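Ribonuclease VapC (Caulobacter crescentus, PDB 5K8J) is the toxin of a toxin-antitoxin pair, a PIN-domain protein that probably cleaves RNA with the help of magnesium. Local coordinates at residues A2-R14 / L27-L41. Sequence-based numbering, arbitrary orientation.
Sequences AYVLDTNVAIHLR and LNGAILLSIISRVEL
Strands 3-5 and 31-34 pair in parallel in the central sheet of the PIN domain, and the helices that follow them also meet. Backbone bonds from Tyr3 N to Ala30 O (2.8 Å), Leu32 N to Tyr3 O and Leu5 N to Leu32 O join the strands. Leu27 lays CD2 over the centre of the Tyr3 ring, a CH-pi contact of 3.9 Å to the centroid. The ring's edge meets the backbone of Asn28 and Gly29. Leu5 CD1 packs on Ile31 CG2 on the face of the sheet that carries Tyr3 and Ile31. Beyond the strands, a water accepts from Ser34 N and bonds Ser37 OG. Thr7 has OG1 anti to its carbonyl carbon (chi1 -60°), which turns the hydroxyl to helix 35-41. OG1 donates to Glu40 OE2 (2.7 Å), meeting it from above the carboxylate plane, and lies 2.8 Å from Ser37 OG. Leu41 spreads its methyls, CD1 against Ala10 CB and CD2 against Ile11 CG1. Glu40 OE1 also forms a salt bridge with Arg74 of the VapB chain. The antitoxin thus reaches the acidic group beside Asp6, a predicted magnesium ligand, consistent with inhibition of the toxin there.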
loop_
_atom_site.group_PDB
_atom_site.type_symbol
_atom_site.label_atom_id
_atom_site.label_comp_id
_atom_site.label_asym_id
_atom_site.label_seq_id
_atom_site.Cartn_x
_atom_site.Cartn_y
_atom_site.Cartn_z
ATOM N N ALA B 2 11.050 9.068 18.749
ATOM C CA ALA B 2 11.200 7.654 19.110
ATOM C C ALA B 2 12.510 7.063 18.594
ATOM O O ALA B 2 13.096 7.565 17.642
ATOM C CB ALA B 2 10.036 6.846 18.588
ATOM N N TYR B 3 12.939 5.983 19.250
ATOM C CA TYR B 3 14.203 5.309 18.967
ATOM C C TYR B 3 13.930 3.829 18.785
ATOM O O TYR B 3 13.149 3.243 19.537
ATOM C CB TYR B 3 15.215 5.500 20.115
ATOM C CG TYR B 3 15.525 6.958 20.346
ATOM C CD1 TYR B 3 16.505 7.593 19.614
ATOM C CD2 TYR B 3 14.800 7.698 21.265
ATOM C CE1 TYR B 3 16.774 8.925 19.803
ATOM C CE2 TYR B 3 15.060 9.038 21.464
ATOM C CZ TYR B 3 16.054 9.645 20.731
ATOM O OH TYR B 3 16.330 10.991 20.881
ATOM N N VAL B 4 14.570 3.236 17.786
ATOM C CA VAL B 4 14.649 1.777 17.650
ATOM C C VAL B 4 16.046 1.339 18.057
ATOM O O VAL B 4 17.036 1.834 17.505
ATOM C CB VAL B 4 14.352 1.341 16.211
ATOM C CG1 VAL B 4 14.569 -0.167 16.046
ATOM C CG2 VAL B 4 12.929 1.687 15.831
ATOM N N LEU B 5 16.148 0.409 19.015
ATOM C CA LEU B 5 17.438 -0.084 19.460
ATOM C C LEU B 5 17.901 -1.187 18.530
ATOM O O LEU B 5 17.154 -2.135 18.275
ATOM C CB LEU B 5 17.352 -0.651 20.884
ATOM C CG LEU B 5 16.886 0.321 21.962
ATOM C CD1 LEU B 5 17.025 -0.316 23.391
ATOM C CD2 LEU B 5 17.679 1.619 21.923
ATOM N N ASP B 6 19.138 -1.095 18.054
ATOM C CA ASP B 6 19.685 -2.221 17.303
ATOM C C ASP B 6 19.806 -3.437 18.218
ATOM O O ASP B 6 19.880 -3.333 19.445
ATOM C CB ASP B 6 21.045 -1.861 16.701
ATOM C CG ASP B 6 21.454 -2.779 15.516
ATOM O OD1 ASP B 6 20.665 -3.691 15.120
ATOM O OD2 ASP B 6 22.574 -2.541 14.988
ATOM N N THR B 7 19.859 -4.610 17.605
ATOM C CA THR B 7 19.891 -5.832 18.422
ATOM C C THR B 7 21.050 -5.836 19.414
ATOM O O THR B 7 20.891 -6.277 20.564
ATOM C CB THR B 7 19.973 -7.050 17.512
ATOM O OG1 THR B 7 18.818 -7.056 16.676
ATOM C CG2 THR B 7 20.052 -8.330 18.319
ATOM N N ASN B 8 22.240 -5.408 18.974
ATOM C CA ASN B 8 23.420 -5.448 19.837
ATOM C C ASN B 8 23.173 -4.630 21.089
ATOM O O ASN B 8 23.557 -5.025 22.193
ATOM C CB ASN B 8 24.633 -4.897 19.086
ATOM C CG ASN B 8 24.290 -3.570 18.295
ATOM O OD1 ASN B 8 23.415 -2.819 18.705
ATOM N ND2 ASN B 8 24.969 -3.312 17.182
ATOM N N VAL B 9 22.534 -3.466 20.930
ATOM C CA VAL B 9 22.211 -2.620 22.077
ATOM C C VAL B 9 21.276 -3.363 23.026
ATOM O O VAL B 9 21.464 -3.343 24.252
ATOM C CB VAL B 9 21.594 -1.283 21.608
ATOM C CG1 VAL B 9 21.184 -0.418 22.798
ATOM C CG2 VAL B 9 22.571 -0.514 20.724
ATOM N N ALA B 10 20.233 -4.002 22.474
ATOM C CA ALA B 10 19.301 -4.750 23.304
ATOM C C ALA B 10 19.979 -5.923 23.998
ATOM O O ALA B 10 19.629 -6.254 25.135
ATOM C CB ALA B 10 18.126 -5.231 22.465
ATOM N N ILE B 11 20.896 -6.605 23.314
ATOM C CA ILE B 11 21.671 -7.672 23.958
ATOM C C ILE B 11 22.444 -7.136 25.163
ATOM O O ILE B 11 22.493 -7.772 26.229
ATOM C CB ILE B 11 22.611 -8.359 22.942
ATOM C CG1 ILE B 11 21.826 -9.251 22.006
ATOM C CG2 ILE B 11 23.704 -9.208 23.667
ATOM C CD1 ILE B 11 22.616 -9.762 20.831
ATOM N N HIS B 12 23.096 -5.986 25.011
ATOM C CA HIS B 12 23.858 -5.425 26.120
ATOM C C HIS B 12 22.954 -5.052 27.282
ATOM O O HIS B 12 23.343 -5.188 28.452
ATOM C CB HIS B 12 24.662 -4.227 25.606
ATOM C CG HIS B 12 25.902 -4.638 24.861
ATOM N ND1 HIS B 12 27.169 -4.293 25.290
ATOM C CD2 HIS B 12 26.078 -5.428 23.773
ATOM C CE1 HIS B 12 28.066 -4.825 24.477
ATOM N NE2 HIS B 12 27.432 -5.521 23.550
ATOM N N LEU B 13 21.730 -4.633 26.985
ATOM C CA LEU B 13 20.741 -4.400 28.030
ATOM C C LEU B 13 20.363 -5.717 28.718
ATOM O O LEU B 13 20.464 -5.844 29.947
ATOM C CB LEU B 13 19.530 -3.692 27.400
ATOM C CG LEU B 13 18.427 -3.066 28.239
ATOM C CD1 LEU B 13 19.019 -2.127 29.288
ATOM C CD2 LEU B 13 17.485 -2.308 27.327
ATOM N N ARG B 14 20.021 -6.744 27.937
ATOM C CA ARG B 14 19.657 -8.042 28.509
ATOM C C ARG B 14 20.777 -8.616 29.375
ATOM O O ARG B 14 20.516 -9.220 30.429
ATOM C CB ARG B 14 19.321 -9.036 27.399
ATOM C CG ARG B 14 18.821 -10.407 27.944
ATOM C CD ARG B 14 18.940 -11.590 26.945
ATOM N NE ARG B 14 20.341 -11.800 26.565
ATOM C CZ ARG B 14 20.756 -12.277 25.397
ATOM N NH1 ARG B 14 19.898 -12.646 24.457
ATOM N NH2 ARG B 14 22.057 -12.381 25.156
ATOM N N LEU B 27 17.918 8.703 26.561
ATOM C CA LEU B 27 17.136 8.905 25.346
ATOM C C LEU B 27 15.835 9.633 25.682
ATOM O O LEU B 27 15.117 9.258 26.613
ATOM C CB LEU B 27 16.855 7.559 24.677
ATOM C CG LEU B 27 18.084 6.827 24.116
ATOM C CD1 LEU B 27 17.760 5.443 23.622
ATOM C CD2 LEU B 27 18.709 7.637 22.975
ATOM N N ASN B 28 15.546 10.698 24.942
ATOM C CA ASN B 28 14.344 11.497 25.182
ATOM C C ASN B 28 13.310 11.135 24.124
ATOM O O ASN B 28 13.124 11.827 23.115
ATOM C CB ASN B 28 14.666 12.986 25.162
ATOM C CG ASN B 28 13.480 13.842 25.603
ATOM O OD1 ASN B 28 12.476 13.323 26.099
ATOM N ND2 ASN B 28 13.599 15.158 25.439
ATOM N N GLY B 29 12.646 10.011 24.352
ATOM C CA GLY B 29 11.585 9.580 23.470
ATOM C C GLY B 29 11.224 8.133 23.735
ATOM O O GLY B 29 11.808 7.457 24.584
ATOM N N ALA B 30 10.238 7.674 22.978
ATOM C CA ALA B 30 9.815 6.284 23.071
ATOM C C ALA B 30 10.954 5.372 22.640
ATOM O O ALA B 30 11.652 5.647 21.658
ATOM C CB ALA B 30 8.601 6.034 22.177
ATOM N N ILE B 31 11.097 4.254 23.333
ATOM C CA ILE B 31 12.113 3.256 23.013
ATOM C C ILE B 31 11.418 2.004 22.499
ATOM O O ILE B 31 10.599 1.404 23.209
ATOM C CB ILE B 31 12.984 2.976 24.243
ATOM C CG1 ILE B 31 13.739 4.275 24.581
ATOM C CG2 ILE B 31 13.937 1.832 23.956
ATOM C CD1 ILE B 31 14.584 4.195 25.799
ATOM N N LEU B 32 11.739 1.619 21.272
ATOM C CA LEU B 32 11.029 0.570 20.549
ATOM C C LEU B 32 11.981 -0.575 20.266
ATOM O O LEU B 32 13.159 -0.360 20.003
ATOM C CB LEU B 32 10.467 1.096 19.224
ATOM C CG LEU B 32 9.744 2.439 19.260
ATOM C CD1 LEU B 32 9.265 2.813 17.855
ATOM C CD2 LEU B 32 8.568 2.420 20.227
ATOM N N LEU B 33 11.460 -1.790 20.313
ATOM C CA LEU B 33 12.213 -2.995 20.002
ATOM C C LEU B 33 11.612 -3.651 18.760
ATOM O O LEU B 33 10.399 -3.895 18.714
ATOM C CB LEU B 33 12.140 -3.971 21.184
ATOM C CG LEU B 33 13.084 -5.164 21.106
ATOM C CD1 LEU B 33 14.533 -4.720 21.211
ATOM C CD2 LEU B 33 12.747 -6.116 22.240
ATOM N N SER B 34 12.464 -4.013 17.802
ATOM C CA SER B 34 12.010 -4.781 16.640
ATOM C C SER B 34 11.729 -6.235 17.018
ATOM O O SER B 34 12.482 -6.844 17.777
ATOM C CB SER B 34 13.086 -4.751 15.576
ATOM O OG SER B 34 12.789 -5.722 14.597
ATOM N N ILE B 35 10.656 -6.802 16.452
ATOM C CA ILE B 35 10.378 -8.231 16.612
ATOM C C ILE B 35 11.539 -9.067 16.091
ATOM O O ILE B 35 11.752 -10.195 16.549
ATOM C CB ILE B 35 9.058 -8.578 15.907
ATOM C CG1 ILE B 35 8.546 -9.977 16.331
ATOM C CG2 ILE B 35 9.199 -8.542 14.388
ATOM C CD1 ILE B 35 7.900 -9.993 17.637
ATOM N N ILE B 36 12.276 -8.562 15.108
ATOM C CA ILE B 36 13.432 -9.283 14.597
ATOM C C ILE B 36 14.507 -9.358 15.671
ATOM O O ILE B 36 15.104 -10.415 15.904
ATOM C CB ILE B 36 13.972 -8.633 13.299
ATOM C CG1 ILE B 36 12.866 -8.502 12.237
ATOM C CG2 ILE B 36 15.137 -9.433 12.782
ATOM C CD1 ILE B 36 12.106 -9.804 11.920
ATOM N N SER B 37 14.740 -8.255 16.392
ATOM C CA SER B 37 15.618 -8.317 17.550
ATOM C C SER B 37 15.094 -9.285 18.604
ATOM O O SER B 37 15.883 -9.992 19.251
ATOM C CB SER B 37 15.787 -6.928 18.179
ATOM O OG SER B 37 16.295 -5.981 17.262
ATOM N N ARG B 38 13.780 -9.292 18.838
ATOM C CA ARG B 38 13.220 -10.267 19.763
ATOM C C ARG B 38 13.629 -11.682 19.359
ATOM O O ARG B 38 14.095 -12.453 20.194
ATOM C CB ARG B 38 11.693 -10.150 19.860
ATOM C CG ARG B 38 11.108 -11.217 20.750
ATOM C CD ARG B 38 9.621 -11.097 21.074
ATOM N NE ARG B 38 9.278 -12.358 21.732
ATOM C CZ ARG B 38 8.102 -12.970 21.691
ATOM N NH1 ARG B 38 7.058 -12.408 21.117
ATOM N NH2 ARG B 38 7.963 -14.167 22.254
ATOM N N VAL B 39 13.514 -12.026 18.079
ATOM C CA VAL B 39 13.893 -13.368 17.637
ATOM C C VAL B 39 15.345 -13.652 17.996
ATOM O O VAL B 39 15.692 -14.739 18.482
ATOM C CB VAL B 39 13.651 -13.530 16.130
ATOM C CG1 VAL B 39 14.354 -14.761 15.583
ATOM C CG2 VAL B 39 12.141 -13.629 15.892
ATOM N N GLU B 40 16.218 -12.695 17.722
ATOM C CA GLU B 40 17.624 -12.880 18.038
ATOM C C GLU B 40 17.833 -13.022 19.536
ATOM O O GLU B 40 18.612 -13.884 19.971
ATOM C CB GLU B 40 18.441 -11.726 17.459
ATOM C CG GLU B 40 18.384 -11.612 15.950
ATOM C CD GLU B 40 19.346 -10.532 15.470
ATOM O OE1 GLU B 40 20.565 -10.842 15.440
ATOM O OE2 GLU B 40 18.897 -9.364 15.240
ATOM N N LEU B 41 17.134 -12.205 20.342
ATOM C CA LEU B 41 17.256 -12.243 21.809
ATOM C C LEU B 41 16.752 -13.561 22.375
ATOM O O LEU B 41 17.338 -14.105 23.332
ATOM C CB LEU B 41 16.480 -11.075 22.419
ATOM C CG LEU B 41 17.124 -9.708 22.205
ATOM C CD1 LEU B 41 16.122 -8.575 22.330
ATOM C CD2 LEU B 41 18.262 -9.508 23.208
HETATM O O HOH W 1 9.107 9.878 20.879
HETATM O O HOH W 2 15.134 -3.546 17.912
#